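Local coordinates for protein porin B (Pseudomonas putida, PDB 4GEY) that forms a beta-barrel channel in the outer membrane for carbohydrate uptake and binds glucose, at residues D157-P162 with W292-Q297; S311-F316 with G333-G338; K92-E97 with L131-I136; G59-K64 with N105-D110. The protein carries 2 engineered substitutions. One frame throughout, in Å; residues are numbered along the deposited sequence.

Contact 1: D157-P162 with W292-Q297; sequences DFNSFP and WVVAQQ
Asn159 lies over one face of the Trp292 indole. Its CB sits 3.8 Å from the centroid of the Trp292 five-membered ring, 13° off the ring normal, in a CH-pi contact. The Asn159 CG follows over the same ring, 4.0 Å from Trp292 CG. CG is anti to the backbone N (chi1 -176°), which sets it over the indole; the amide and ring planes are 45° apart. At the tip, Asn159 ND2 is 3.3 Å from Trp292 CD1 and also meets Val294 CG2. A water accepts from ND2 and donates a weak bond to Val293 O. The other branch, OD1, is bound by Ser173 OG and Val175 N. Further along, Phe161 CD1 packs on Val294 CG1 at 3.8 Å, and Phe161 CE1 lies 3.9 Å from Gln296 CD. Pro162 and Gln296 meet tip to tip, with Pro162 CD 3.6 Å from Gln296 NE2. Glu238 OE2 accepts from both Trp292 NE1 and Asn159 N, so one carboxylate oxygen ties loop to strand. An alanine in place of Trp292 would probably leave Asn159 without the flat surface under its CB and amide, and Glu238 without the indole N-H. The loop after strand 145-149 thus rests on strand 282-298 by packing. No direct hydrogen bond joins the two segments, and the polar links run through Glu238 and, more weakly, a water.

Contact 2: S311-F316 with G333-G338; sequences SLFANF and GLVYKG
Phe313 lays its ring over the backbone of Gly333 on the next strand. Gly333 CA is 3.7 Å from the centroid of the Phe313 ring, 21° off the ring normal, a CH-pi contact over the face. Phe313 CG stands between its own backbone N and carbonyl carbon (chi1 65°), which sets CG where the ring can lie over Gly333. A CB on residue 333 would run into Phe313 CZ, so the overlap depends on glycine. This is the cross-strand pairing known as aromatic rescue of glycine. Val335 CG1 meets the same ring at its edge, 4.0 Å from Phe313 CE2. The backbones pair antiparallel. Phe313 and Gly333 form one hydrogen-bonded pair, with Phe313 N 3.0 Å from Gly333 O. Ser311 and Val335 form the next, with Val335 N 2.8 Å from Ser311 O. Between them lies the non-hydrogen-bonded pair Leu312 and Leu334. Their side chains stand on the other face, Leu312 CD2 touching Leu334 CB at 3.8 Å. Bound detergent touches both Leu312 and Phe313. Phe161, in the loop after strand 145-149, meets Phe313 edge-to-face. The two segments belong to the hairpin of strands 309-319 and 326-337. Strand 282-298 flanks it through backbone bonds to Leu312 and Ala314, and strand 347-357 flanks it through a bond to Leu334.

Contact 3: K92-E97 with L131-I136; sequences KLAITE and LTQMWI
Lys92 reaches two side chains of the partner strand. Its CB sits over one face of the Trp135 indole, 3.6 Å from the centroid of the Trp135 six-membered ring and 11° off the normal. The Lys92 chain bends at chi2, and a second bend at chi4 (-59°) sets NZ 2.8 Å from Gln133 OE1, in the plane of that amide carbonyl. An alanine in place of Lys92 would keep the CB over the indole but is likely to leave Gln133 OE1 without its ammonium partner. The strands are antiparallel neighbours in the barrel wall, and their register shifts at a classic beta bulge. Thr132 and Gln133 both face Ala94, and Ala94 O accepts from Thr132 N at 2.8 Å and from Gln133 N at 3.0 Å. Both donors come from the same face of its plane. The bulge residue Thr132 also brings its OG1 to 2.7 Å from Thr96 OG1. On the other face, Leu93 CD1 packs on Leu131 CD1 at 3.7 Å. In the second shell, Glu156 OE1 accepts from Gln133 NE2 and fixes the amide. Lys148 makes a cation-pi contact with Trp135. Thr132 OG1 is bonded to the carbonyl of Pro187, a residue of the glucose pocket.

Contact 4: G59-K64 with N105-D110; sequences GYNDDK and NDRISD
The loop between strands 42-57 and 66-79 docks on the C-terminal end of helix 103-108, where Tyr60 and Asn61 bond to its last carbonyls. Tyr60 N donates to Ile108 O at 2.8 Å. Asn61 N donates to Arg107 O at 2.9 Å. The tip of the Arg107 side chain approaches the loop. Its chain bends at chi2 (-70°) and again at chi3, and the guanidinium ends beside Asp63. Arg107 NH1 gives a hydrogen bond to Asp63 O at 2.9 Å, with that oxygen in the guanidinium plane. The same NH1 forms a salt bridge with Asp63 OD1, whose modelled length is doubtfully short. Arg107 NE donates to Asp106 O at 3.0 Å, which helps fix the rotation of the group. Over one guanidinium face lies Asn61 ND2, 3.7 Å from Arg107 NE; the amide and guanidinium planes are 7° apart. Tyr60 CB packs against Ser109 O at 3.2 Å. The Tyr60 ring runs obliquely past the Asp110 carboxylate, with Tyr60 CE1 3.8 Å from Asp110 OD2. That oxygen is held by Tyr377 OH, while OD1 pairs with Arg112. Asn55 ND2 also bonds to Asp63 O. Behind the helix end, Ile108 packs on Ala425 and Val427 of strand 425-435. Within the loop, Asp63 N donates to Asn61 OD1 at 3.0 Å and closes an Asx turn, here in the connection between two adjacent barrel strands.

From the N terminus, contact 4 opens first, in the loop between strands 42-57 and 66-79. It closes at the end of helix 103-108, past strands 66-79 and 89-100. Contact 3 opens on strand 89-100 before contact 4 has closed, and ends on strand 129-140, so the two cross. Their nearest atoms are still about 16 Å apart. Contact 1 follows in series and makes the longest closure, from the loop after strand 145-149 to strand 282-298. Contact 2 comes last and closes only a hairpin. Contacts 1 and 2 touch where strands 282-298 and 309-319 pair, and Phe161 of the loop also packs on Asn315. Contact 3 pairs two strands of that wall elsewhere.

Contact 1: D157-P162 with W292-Q297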
loop_
_atom_site.group_PDB
_atom_site.type_symbol
_atom_site.label_atom_id
_atom_site.label_comp_id
_atom_site.label_asym_id
_atom_site.label_seq_id
_atom_site.Cartn_x
_atom_site.Cartn_y
_atom_site.Cartn_z
ATOM N N ASP A 157 0.831 10.120 3.670
ATOM C CA ASP A 157 0.256 10.886 4.778
ATOM C C ASP A 157 -1.116 10.378 5.183
ATOM O O ASP A 157 -1.502 10.433 6.349
ATOM C CB ASP A 157 0.150 12.368 4.418
ATOM C CG ASP A 157 1.500 13.001 4.191
ATOM O OD1 ASP A 157 2.081 12.739 3.112
ATOM O OD2 ASP A 157 1.971 13.747 5.084
ATOM N N PHE A 158 -1.860 9.883 4.210
ATOM C CA PHE A 158 -3.242 9.502 4.453
ATOM C C PHE A 158 -3.384 7.980 4.511
ATOM O O PHE A 158 -2.752 7.265 3.721
ATOM C CB PHE A 158 -4.134 10.113 3.363
ATOM C CG PHE A 158 -4.109 11.630 3.333
ATOM C CD1 PHE A 158 -3.177 12.307 2.579
ATOM C CD2 PHE A 158 -5.026 12.366 4.064
ATOM C CE1 PHE A 158 -3.161 13.687 2.549
ATOM C CE2 PHE A 158 -5.013 13.733 4.044
ATOM C CZ PHE A 158 -4.076 14.400 3.287
ATOM N N ASN A 159 -4.177 7.484 5.464
ATOM C CA ASN A 159 -4.525 6.061 5.498
ATOM C C ASN A 159 -3.255 5.218 5.620
ATOM O O ASN A 159 -3.197 4.071 5.185
ATOM C CB ASN A 159 -5.325 5.712 4.227
ATOM C CG ASN A 159 -5.828 4.272 4.201
ATOM O OD1 ASN A 159 -5.740 3.592 3.176
ATOM N ND2 ASN A 159 -6.353 3.803 5.321
ATOM N N SER A 160 -2.224 5.814 6.206
ATOM C CA SER A 160 -0.906 5.187 6.274
ATOM C C SER A 160 -0.892 3.958 7.166
ATOM O O SER A 160 -1.498 3.960 8.236
ATOM C CB SER A 160 0.121 6.192 6.773
ATOM O OG SER A 160 0.077 7.376 6.023
ATOM N N PHE A 161 -0.187 2.922 6.714
ATOM C CA PHE A 161 -0.047 1.645 7.432
ATOM C C PHE A 161 1.337 1.102 7.063
ATOM O O PHE A 161 1.796 1.338 5.954
ATOM C CB PHE A 161 -1.166 0.679 6.999
ATOM C CG PHE A 161 -1.240 -0.601 7.814
ATOM C CD1 PHE A 161 -1.734 -0.593 9.114
ATOM C CD2 PHE A 161 -0.840 -1.817 7.264
ATOM C CE1 PHE A 161 -1.799 -1.761 9.855
ATOM C CE2 PHE A 161 -0.908 -2.995 7.995
ATOM C CZ PHE A 161 -1.381 -2.971 9.293
ATOM N N PRO A 162 2.017 0.391 7.989
ATOM C CA PRO A 162 3.382 -0.097 7.706
ATOM C C PRO A 162 3.425 -1.157 6.611
ATOM O O PRO A 162 2.399 -1.549 6.045
ATOM C CB PRO A 162 3.829 -0.717 9.036
ATOM C CG PRO A 162 2.974 -0.085 10.076
ATOM C CD PRO A 162 1.633 0.165 9.395
ATOM N N TRP A 292 -12.486 5.314 5.446
ATOM C CA TRP A 292 -11.522 4.333 5.928
ATOM C C TRP A 292 -11.274 4.454 7.418
ATOM O O TRP A 292 -11.443 5.530 8.012
ATOM C CB TRP A 292 -10.202 4.446 5.178
ATOM C CG TRP A 292 -9.360 5.617 5.558
ATOM C CD1 TRP A 292 -8.590 5.756 6.688
ATOM C CD2 TRP A 292 -9.156 6.806 4.790
ATOM N NE1 TRP A 292 -7.941 6.967 6.674
ATOM C CE2 TRP A 292 -8.268 7.631 5.522
ATOM C CE3 TRP A 292 -9.643 7.261 3.561
ATOM C CZ2 TRP A 292 -7.860 8.881 5.062
ATOM C CZ3 TRP A 292 -9.240 8.503 3.108
ATOM C CH2 TRP A 292 -8.352 9.299 3.858
ATOM N N VAL A 293 -10.882 3.332 8.012
ATOM C CA VAL A 293 -10.458 3.304 9.401
ATOM C C VAL A 293 -9.151 2.530 9.459
ATOM O O VAL A 293 -9.001 1.488 8.815
ATOM C CB VAL A 293 -11.495 2.616 10.354
ATOM C CG1 VAL A 293 -10.914 2.481 11.756
ATOM C CG2 VAL A 293 -12.816 3.383 10.407
ATOM N N VAL A 294 -8.190 3.058 10.205
ATOM C CA VAL A 294 -7.004 2.292 10.542
ATOM C C VAL A 294 -6.841 2.328 12.036
ATOM O O VAL A 294 -6.924 3.391 12.650
ATOM C CB VAL A 294 -5.732 2.859 9.924
ATOM C CG1 VAL A 294 -4.634 1.786 9.950
ATOM C CG2 VAL A 294 -5.999 3.333 8.503
ATOM N N ALA A 295 -6.615 1.164 12.622
ATOM C CA ALA A 295 -6.394 1.093 14.041
ATOM C C ALA A 295 -5.213 0.177 14.323
ATOM O O ALA A 295 -5.099 -0.897 13.741
ATOM C CB ALA A 295 -7.642 0.604 14.736
ATOM N N GLN A 296 -4.322 0.627 15.198
ATOM C CA GLN A 296 -3.190 -0.172 15.638
ATOM C C GLN A 296 -3.002 0.093 17.115
ATOM O O GLN A 296 -3.019 1.237 17.550
ATOM C CB GLN A 296 -1.925 0.237 14.898
ATOM C CG GLN A 296 -1.981 0.111 13.389
ATOM C CD GLN A 296 -0.719 0.650 12.744
ATOM O OE1 GLN A 296 -0.689 1.785 12.261
ATOM N NE2 GLN A 296 0.343 -0.156 12.752
ATOM N N GLN A 297 -2.809 -0.961 17.893
ATOM C CA GLN A 297 -2.688 -0.807 19.328
ATOM C C GLN A 297 -1.741 -1.830 19.931
ATOM O O GLN A 297 -1.858 -3.021 19.676
ATOM C CB GLN A 297 -4.061 -0.951 19.963
ATOM C CG GLN A 297 -4.075 -0.731 21.447
ATOM C CD GLN A 297 -3.718 0.693 21.796
ATOM O OE1 GLN A 297 -4.396 1.634 21.376
ATOM N NE2 GLN A 297 -2.634 0.865 22.545
HETATM O O HOH W 1 -7.780 1.241 5.704
#

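Contact 2: S311-F316 with G333-G338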
loop_
_atom_site.group_PDB
_atom_site.type_symbol
_atom_site.label_atom_id
_atom_site.label_comp_id
_atom_site.label_asym_id
_atom_site.label_seq_id
_atom_site.Cartn_x
_atom_site.Cartn_y
_atom_site.Cartn_z
ATOM N N SER A 311 0.944 -6.588 19.619
ATOM C CA SER A 311 0.246 -5.470 18.994
ATOM C C SER A 311 -0.875 -5.987 18.104
ATOM O O SER A 311 -0.665 -6.932 17.336
ATOM C CB SER A 311 1.201 -4.628 18.150
ATOM O OG SER A 311 1.974 -3.744 18.938
ATOM N N LEU A 312 -2.053 -5.371 18.196
ATOM C CA LEU A 312 -3.173 -5.733 17.332
ATOM C C LEU A 312 -3.329 -4.684 16.251
ATOM O O LEU A 312 -2.927 -3.537 16.438
ATOM C CB LEU A 312 -4.475 -5.826 18.124
ATOM C CG LEU A 312 -4.496 -6.803 19.295
ATOM C CD1 LEU A 312 -5.917 -6.996 19.819
ATOM C CD2 LEU A 312 -3.858 -8.127 18.890
ATOM N N PHE A 313 -3.903 -5.064 15.115
ATOM C CA PHE A 313 -4.195 -4.079 14.079
ATOM C C PHE A 313 -5.434 -4.433 13.292
ATOM O O PHE A 313 -5.801 -5.605 13.190
ATOM C CB PHE A 313 -2.997 -3.853 13.133
ATOM C CG PHE A 313 -2.617 -5.059 12.300
ATOM C CD1 PHE A 313 -3.301 -5.369 11.134
ATOM C CD2 PHE A 313 -1.545 -5.864 12.666
ATOM C CE1 PHE A 313 -2.944 -6.464 10.363
ATOM C CE2 PHE A 313 -1.178 -6.966 11.890
ATOM C CZ PHE A 313 -1.882 -7.261 10.735
ATOM N N ALA A 314 -6.056 -3.403 12.717
ATOM C CA ALA A 314 -7.233 -3.571 11.868
ATOM C C ALA A 314 -7.367 -2.450 10.855
ATOM O O ALA A 314 -6.982 -1.312 11.105
ATOM C CB ALA A 314 -8.490 -3.676 12.702
ATOM N N ASN A 315 -7.906 -2.797 9.695
ATOM C CA ASN A 315 -8.194 -1.846 8.634
ATOM C C ASN A 315 -9.576 -2.159 8.073
ATOM O O ASN A 315 -9.946 -3.323 7.904
ATOM C CB ASN A 315 -7.162 -1.958 7.511
ATOM C CG ASN A 315 -5.870 -1.217 7.813
ATOM O OD1 ASN A 315 -5.708 -0.049 7.448
ATOM N ND2 ASN A 315 -4.928 -1.904 8.448
ATOM N N PHE A 316 -10.341 -1.116 7.802
ATOM C CA PHE A 316 -11.646 -1.245 7.179
ATOM C C PHE A 316 -11.716 -0.190 6.091
ATOM O O PHE A 316 -11.131 0.892 6.195
ATOM C CB PHE A 316 -12.784 -1.032 8.188
ATOM C CG PHE A 316 -12.722 -1.944 9.376
ATOM C CD1 PHE A 316 -12.004 -1.584 10.513
ATOM C CD2 PHE A 316 -13.370 -3.167 9.361
ATOM C CE1 PHE A 316 -11.938 -2.432 11.612
ATOM C CE2 PHE A 316 -13.313 -4.024 10.461
ATOM C CZ PHE A 316 -12.596 -3.658 11.582
ATOM N N GLY A 333 -5.432 -8.376 12.234
ATOM C CA GLY A 333 -4.212 -9.143 12.425
ATOM C C GLY A 333 -3.490 -8.797 13.704
ATOM O O GLY A 333 -3.973 -7.986 14.506
ATOM N N LEU A 334 -2.328 -9.406 13.912
ATOM C CA LEU A 334 -1.514 -9.095 15.091
ATOM C C LEU A 334 -0.042 -9.217 14.777
ATOM O O LEU A 334 0.328 -9.872 13.812
ATOM C CB LEU A 334 -1.871 -10.006 16.269
ATOM C CG LEU A 334 -1.809 -11.529 16.080
ATOM C CD1 LEU A 334 -0.384 -12.084 16.171
ATOM C CD2 LEU A 334 -2.703 -12.207 17.102
ATOM N N VAL A 335 0.804 -8.573 15.571
ATOM C CA VAL A 335 2.226 -8.911 15.527
ATOM C C VAL A 335 2.831 -8.915 16.909
ATOM O O VAL A 335 2.521 -8.051 17.728
ATOM C CB VAL A 335 3.082 -8.069 14.520
ATOM C CG1 VAL A 335 2.311 -6.927 13.925
ATOM C CG2 VAL A 335 4.368 -7.597 15.165
ATOM N N TYR A 336 3.658 -9.921 17.181
ATOM C CA TYR A 336 4.336 -10.008 18.461
ATOM C C TYR A 336 5.821 -9.733 18.257
ATOM O O TYR A 336 6.475 -10.437 17.487
ATOM C CB TYR A 336 4.125 -11.380 19.098
ATOM C CG TYR A 336 4.324 -11.352 20.591
ATOM C CD1 TYR A 336 5.572 -11.092 21.139
ATOM C CD2 TYR A 336 3.262 -11.567 21.459
ATOM C CE1 TYR A 336 5.754 -11.044 22.508
ATOM C CE2 TYR A 336 3.439 -11.516 22.839
ATOM C CZ TYR A 336 4.687 -11.250 23.358
ATOM O OH TYR A 336 4.876 -11.191 24.731
ATOM N N LYS A 337 6.332 -8.693 18.924
ATOM C CA LYS A 337 7.771 -8.455 19.050
ATOM C C LYS A 337 8.355 -9.169 20.269
ATOM O O LYS A 337 7.885 -8.977 21.392
ATOM C CB LYS A 337 8.090 -6.963 19.193
ATOM C CG LYS A 337 8.124 -6.179 17.890
ATOM C CD LYS A 337 9.211 -5.100 17.911
ATOM N N GLY A 338 9.390 -9.979 20.042
ATOM C CA GLY A 338 10.207 -10.511 21.116
ATOM C C GLY A 338 9.508 -11.511 22.017
ATOM O O GLY A 338 9.601 -11.419 23.251
#

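Contact 3: K92-E97 with L131-I136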
loop_
_atom_site.group_PDB
_atom_site.type_symbol
_atom_site.label_atom_id
_atom_site.label_comp_id
_atom_site.label_asym_id
_atom_site.label_seq_id
_atom_site.Cartn_x
_atom_site.Cartn_y
_atom_site.Cartn_z
ATOM N N LYS A 92 12.674 16.636 0.718
ATOM C CA LYS A 92 12.913 15.212 0.537
ATOM C C LYS A 92 12.903 14.809 -0.925
ATOM O O LYS A 92 11.953 15.091 -1.647
ATOM C CB LYS A 92 11.891 14.395 1.310
ATOM C CG LYS A 92 12.055 12.911 1.116
ATOM C CD LYS A 92 13.404 12.433 1.614
ATOM C CE LYS A 92 13.544 10.929 1.416
ATOM N NZ LYS A 92 12.488 10.192 2.142
ATOM N N LEU A 93 13.973 14.160 -1.362
ATOM C CA LEU A 93 14.029 13.607 -2.706
ATOM C C LEU A 93 14.142 12.081 -2.617
ATOM O O LEU A 93 15.011 11.552 -1.916
ATOM C CB LEU A 93 15.194 14.225 -3.494
ATOM C CG LEU A 93 15.569 13.628 -4.855
ATOM C CD1 LEU A 93 14.351 13.323 -5.718
ATOM C CD2 LEU A 93 16.530 14.543 -5.601
ATOM N N ALA A 94 13.241 11.379 -3.302
ATOM C CA ALA A 94 13.304 9.924 -3.356
ATOM C C ALA A 94 13.109 9.414 -4.768
ATOM O O ALA A 94 12.168 9.808 -5.451
ATOM C CB ALA A 94 12.286 9.294 -2.432
ATOM N N ILE A 95 14.010 8.526 -5.183
ATOM C CA ILE A 95 13.948 7.876 -6.480
ATOM C C ILE A 95 13.909 6.364 -6.271
ATOM O O ILE A 95 14.616 5.836 -5.422
ATOM C CB ILE A 95 15.153 8.277 -7.336
ATOM C CG1 ILE A 95 15.120 9.784 -7.592
ATOM C CG2 ILE A 95 15.132 7.553 -8.650
ATOM C CD1 ILE A 95 16.070 10.242 -8.669
ATOM N N THR A 96 13.066 5.662 -7.017
ATOM C CA THR A 96 13.002 4.210 -6.880
ATOM C C THR A 96 13.191 3.531 -8.229
ATOM O O THR A 96 12.898 4.116 -9.272
ATOM C CB THR A 96 11.668 3.721 -6.224
ATOM O OG1 THR A 96 10.538 4.142 -6.999
ATOM C CG2 THR A 96 11.518 4.268 -4.820
ATOM N N GLU A 97 13.733 2.317 -8.209
ATOM C CA GLU A 97 13.602 1.416 -9.344
ATOM C C GLU A 97 13.204 0.049 -8.818
ATOM O O GLU A 97 13.676 -0.391 -7.770
ATOM C CB GLU A 97 14.857 1.346 -10.219
ATOM C CG GLU A 97 15.913 0.361 -9.748
ATOM C CD GLU A 97 16.406 -0.558 -10.858
ATOM O OE1 GLU A 97 15.556 -1.208 -11.510
ATOM O OE2 GLU A 97 17.642 -0.634 -11.071
ATOM N N LEU A 131 10.354 8.941 -10.128
ATOM C CA LEU A 131 10.462 9.998 -9.145
ATOM C C LEU A 131 9.369 9.732 -8.127
ATOM O O LEU A 131 8.186 9.827 -8.433
ATOM C CB LEU A 131 10.267 11.354 -9.804
ATOM C CG LEU A 131 10.283 12.534 -8.844
ATOM C CD1 LEU A 131 11.488 12.466 -7.920
ATOM C CD2 LEU A 131 10.301 13.814 -9.665
ATOM N N THR A 132 9.772 9.379 -6.918
ATOM C CA THR A 132 8.857 8.777 -5.965
ATOM C C THR A 132 8.520 9.757 -4.843
ATOM O O THR A 132 7.421 9.720 -4.287
ATOM C CB THR A 132 9.428 7.417 -5.467
ATOM O OG1 THR A 132 9.288 6.447 -6.515
ATOM C CG2 THR A 132 8.717 6.910 -4.230
ATOM N N GLN A 133 9.453 10.657 -4.545
ATOM C CA GLN A 133 9.196 11.776 -3.638
ATOM C C GLN A 133 10.018 12.979 -4.054
ATOM O O GLN A 133 11.201 12.851 -4.392
ATOM C CB GLN A 133 9.563 11.442 -2.185
ATOM C CG GLN A 133 8.711 10.395 -1.481
ATOM C CD GLN A 133 9.273 10.041 -0.112
ATOM O OE1 GLN A 133 10.486 10.139 0.131
ATOM N NE2 GLN A 133 8.394 9.645 0.795
HETATM N N MSE A 134 9.384 14.146 -4.020
HETATM C CA MSE A 134 10.084 15.419 -4.155
HETATM C C MSE A 134 9.234 16.498 -3.524
HETATM O O MSE A 134 8.319 17.028 -4.147
HETATM C CB MSE A 134 10.353 15.776 -5.606
HETATM C CG MSE A 134 11.133 17.081 -5.761
HETATM SE SE MSE A 134 11.379 17.542 -7.653
HETATM C CE MSE A 134 9.566 18.139 -8.121
ATOM N N TRP A 135 9.524 16.817 -2.274
ATOM C CA TRP A 135 8.682 17.750 -1.576
ATOM C C TRP A 135 9.382 18.588 -0.530
ATOM O O TRP A 135 10.375 18.179 0.067
ATOM C CB TRP A 135 7.467 17.039 -0.981
ATOM C CG TRP A 135 7.715 15.825 -0.111
ATOM C CD1 TRP A 135 7.440 14.523 -0.430
ATOM C CD2 TRP A 135 8.218 15.802 1.231
ATOM N NE1 TRP A 135 7.757 13.696 0.622
ATOM C CE2 TRP A 135 8.236 14.456 1.653
ATOM C CE3 TRP A 135 8.670 16.782 2.110
ATOM C CZ2 TRP A 135 8.686 14.072 2.906
ATOM C CZ3 TRP A 135 9.117 16.391 3.355
ATOM C CH2 TRP A 135 9.123 15.051 3.738
ATOM N N ILE A 136 8.843 19.782 -0.331
ATOM C CA ILE A 136 9.314 20.694 0.692
ATOM C C ILE A 136 8.209 20.794 1.732
ATOM O O ILE A 136 7.026 20.672 1.409
ATOM C CB ILE A 136 9.655 22.067 0.082
ATOM C CG1 ILE A 136 10.168 23.037 1.142
ATOM C CG2 ILE A 136 8.458 22.650 -0.645
ATOM C CD1 ILE A 136 10.549 24.387 0.568
#

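Contact 4: G59-K64 with N105-D110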
loop_
_atom_site.group_PDB
_atom_site.type_symbol
_atom_site.label_atom_id
_atom_site.label_comp_id
_atom_site.label_asym_id
_atom_site.label_seq_id
_atom_site.Cartn_x
_atom_site.Cartn_y
_atom_site.Cartn_z
ATOM N N GLY A 59 -4.477 -22.422 -6.445
ATOM C CA GLY A 59 -4.493 -21.294 -7.364
ATOM C C GLY A 59 -4.803 -21.734 -8.790
ATOM O O GLY A 59 -4.937 -22.934 -9.062
ATOM N N TYR A 60 -4.911 -20.778 -9.711
ATOM C CA TYR A 60 -5.400 -21.101 -11.045
ATOM C C TYR A 60 -4.534 -22.129 -11.748
ATOM O O TYR A 60 -5.043 -23.076 -12.345
ATOM C CB TYR A 60 -5.546 -19.857 -11.928
ATOM C CG TYR A 60 -6.095 -20.206 -13.292
ATOM C CD1 TYR A 60 -7.459 -20.378 -13.491
ATOM C CD2 TYR A 60 -5.247 -20.398 -14.372
ATOM C CE1 TYR A 60 -7.970 -20.720 -14.739
ATOM C CE2 TYR A 60 -5.740 -20.747 -15.623
ATOM C CZ TYR A 60 -7.101 -20.911 -15.799
ATOM O OH TYR A 60 -7.580 -21.254 -17.040
ATOM N N ASN A 61 -3.225 -21.921 -11.672
ATOM C CA ASN A 61 -2.231 -22.741 -12.361
ATOM C C ASN A 61 -1.324 -23.379 -11.320
ATOM O O ASN A 61 -0.610 -22.682 -10.595
ATOM C CB ASN A 61 -1.428 -21.858 -13.306
ATOM C CG ASN A 61 -0.389 -22.606 -14.069
ATOM O OD1 ASN A 61 0.026 -23.711 -13.690
ATOM N ND2 ASN A 61 0.069 -22.006 -15.163
ATOM N N ASP A 62 -1.353 -24.706 -11.244
ATOM C CA ASP A 62 -0.657 -25.407 -10.173
ATOM C C ASP A 62 0.755 -25.892 -10.529
ATOM O O ASP A 62 1.393 -26.571 -9.728
ATOM C CB ASP A 62 -1.514 -26.552 -9.618
ATOM C CG ASP A 62 -1.869 -27.572 -10.664
ATOM O OD1 ASP A 62 -1.290 -27.526 -11.771
ATOM O OD2 ASP A 62 -2.729 -28.430 -10.379
ATOM N N ASP A 63 1.234 -25.549 -11.721
ATOM C CA ASP A 63 2.634 -25.784 -12.080
ATOM C C ASP A 63 3.504 -24.977 -11.121
ATOM O O ASP A 63 3.392 -23.749 -11.061
ATOM C CB ASP A 63 2.882 -25.332 -13.513
ATOM C CG ASP A 63 4.304 -25.561 -13.962
ATOM O OD1 ASP A 63 5.149 -24.662 -13.754
ATOM O OD2 ASP A 63 4.579 -26.638 -14.533
ATOM N N LYS A 64 4.350 -25.656 -10.358
ATOM C CA LYS A 64 5.118 -24.995 -9.304
ATOM C C LYS A 64 6.309 -24.250 -9.888
ATOM O O LYS A 64 7.101 -24.815 -10.649
ATOM C CB LYS A 64 5.585 -26.005 -8.254
ATOM C CG LYS A 64 4.448 -26.782 -7.614
ATOM C CD LYS A 64 4.894 -27.658 -6.442
ATOM C CE LYS A 64 3.763 -28.606 -6.043
ATOM N NZ LYS A 64 2.434 -27.914 -6.141
ATOM N N ASN A 105 0.186 -12.873 -10.752
ATOM C CA ASN A 105 -0.172 -12.888 -12.158
ATOM C C ASN A 105 0.157 -14.212 -12.825
ATOM O O ASN A 105 -0.663 -14.780 -13.547
ATOM C CB ASN A 105 0.534 -11.754 -12.876
ATOM C CG ASN A 105 0.095 -10.409 -12.376
ATOM O OD1 ASN A 105 -1.082 -10.207 -12.063
ATOM N ND2 ASN A 105 1.035 -9.483 -12.273
ATOM N N ASP A 106 1.358 -14.714 -12.554
ATOM C CA ASP A 106 1.919 -15.797 -13.341
ATOM C C ASP A 106 1.399 -17.179 -12.978
ATOM O O ASP A 106 1.451 -18.075 -13.807
ATOM C CB ASP A 106 3.450 -15.740 -13.307
ATOM C CG ASP A 106 4.001 -14.516 -14.015
ATOM O OD1 ASP A 106 3.282 -13.977 -14.882
ATOM O OD2 ASP A 106 5.142 -14.090 -13.711
ATOM N N ARG A 107 0.888 -17.358 -11.757
ATOM C CA ARG A 107 0.316 -18.662 -11.352
ATOM C C ARG A 107 -1.066 -18.613 -10.647
ATOM O O ARG A 107 -1.939 -19.419 -10.947
ATOM C CB ARG A 107 1.292 -19.445 -10.464
ATOM C CG ARG A 107 2.569 -19.894 -11.137
ATOM C CD ARG A 107 2.361 -21.005 -12.181
ATOM N NE ARG A 107 3.028 -20.634 -13.422
ATOM C CZ ARG A 107 4.041 -21.295 -13.952
ATOM N NH1 ARG A 107 4.486 -22.394 -13.369
ATOM N NH2 ARG A 107 4.594 -20.870 -15.079
ATOM N N ILE A 108 -1.256 -17.693 -9.708
ATOM C CA ILE A 108 -2.452 -17.712 -8.865
ATOM C C ILE A 108 -3.746 -17.292 -9.568
ATOM O O ILE A 108 -4.772 -17.964 -9.445
ATOM C CB ILE A 108 -2.266 -16.840 -7.604
ATOM C CG1 ILE A 108 -1.404 -17.564 -6.571
ATOM C CG2 ILE A 108 -3.597 -16.498 -6.966
ATOM C CD1 ILE A 108 0.025 -17.199 -6.665
ATOM N N SER A 109 -3.688 -16.188 -10.308
ATOM C CA SER A 109 -4.885 -15.566 -10.887
ATOM C C SER A 109 -5.535 -16.298 -12.052
ATOM O O SER A 109 -4.881 -16.909 -12.882
ATOM C CB SER A 109 -4.572 -14.146 -11.350
ATOM O OG SER A 109 -4.418 -13.278 -10.246
ATOM N N ASP A 110 -6.850 -16.207 -12.113
ATOM C CA ASP A 110 -7.528 -16.431 -13.366
ATOM C C ASP A 110 -7.032 -15.324 -14.309
ATOM O O ASP A 110 -7.061 -14.157 -13.957
ATOM C CB ASP A 110 -9.024 -16.293 -13.137
ATOM C CG ASP A 110 -9.835 -16.931 -14.218
ATOM O OD1 ASP A 110 -9.837 -16.397 -15.354
ATOM O OD2 ASP A 110 -10.487 -17.956 -13.920
#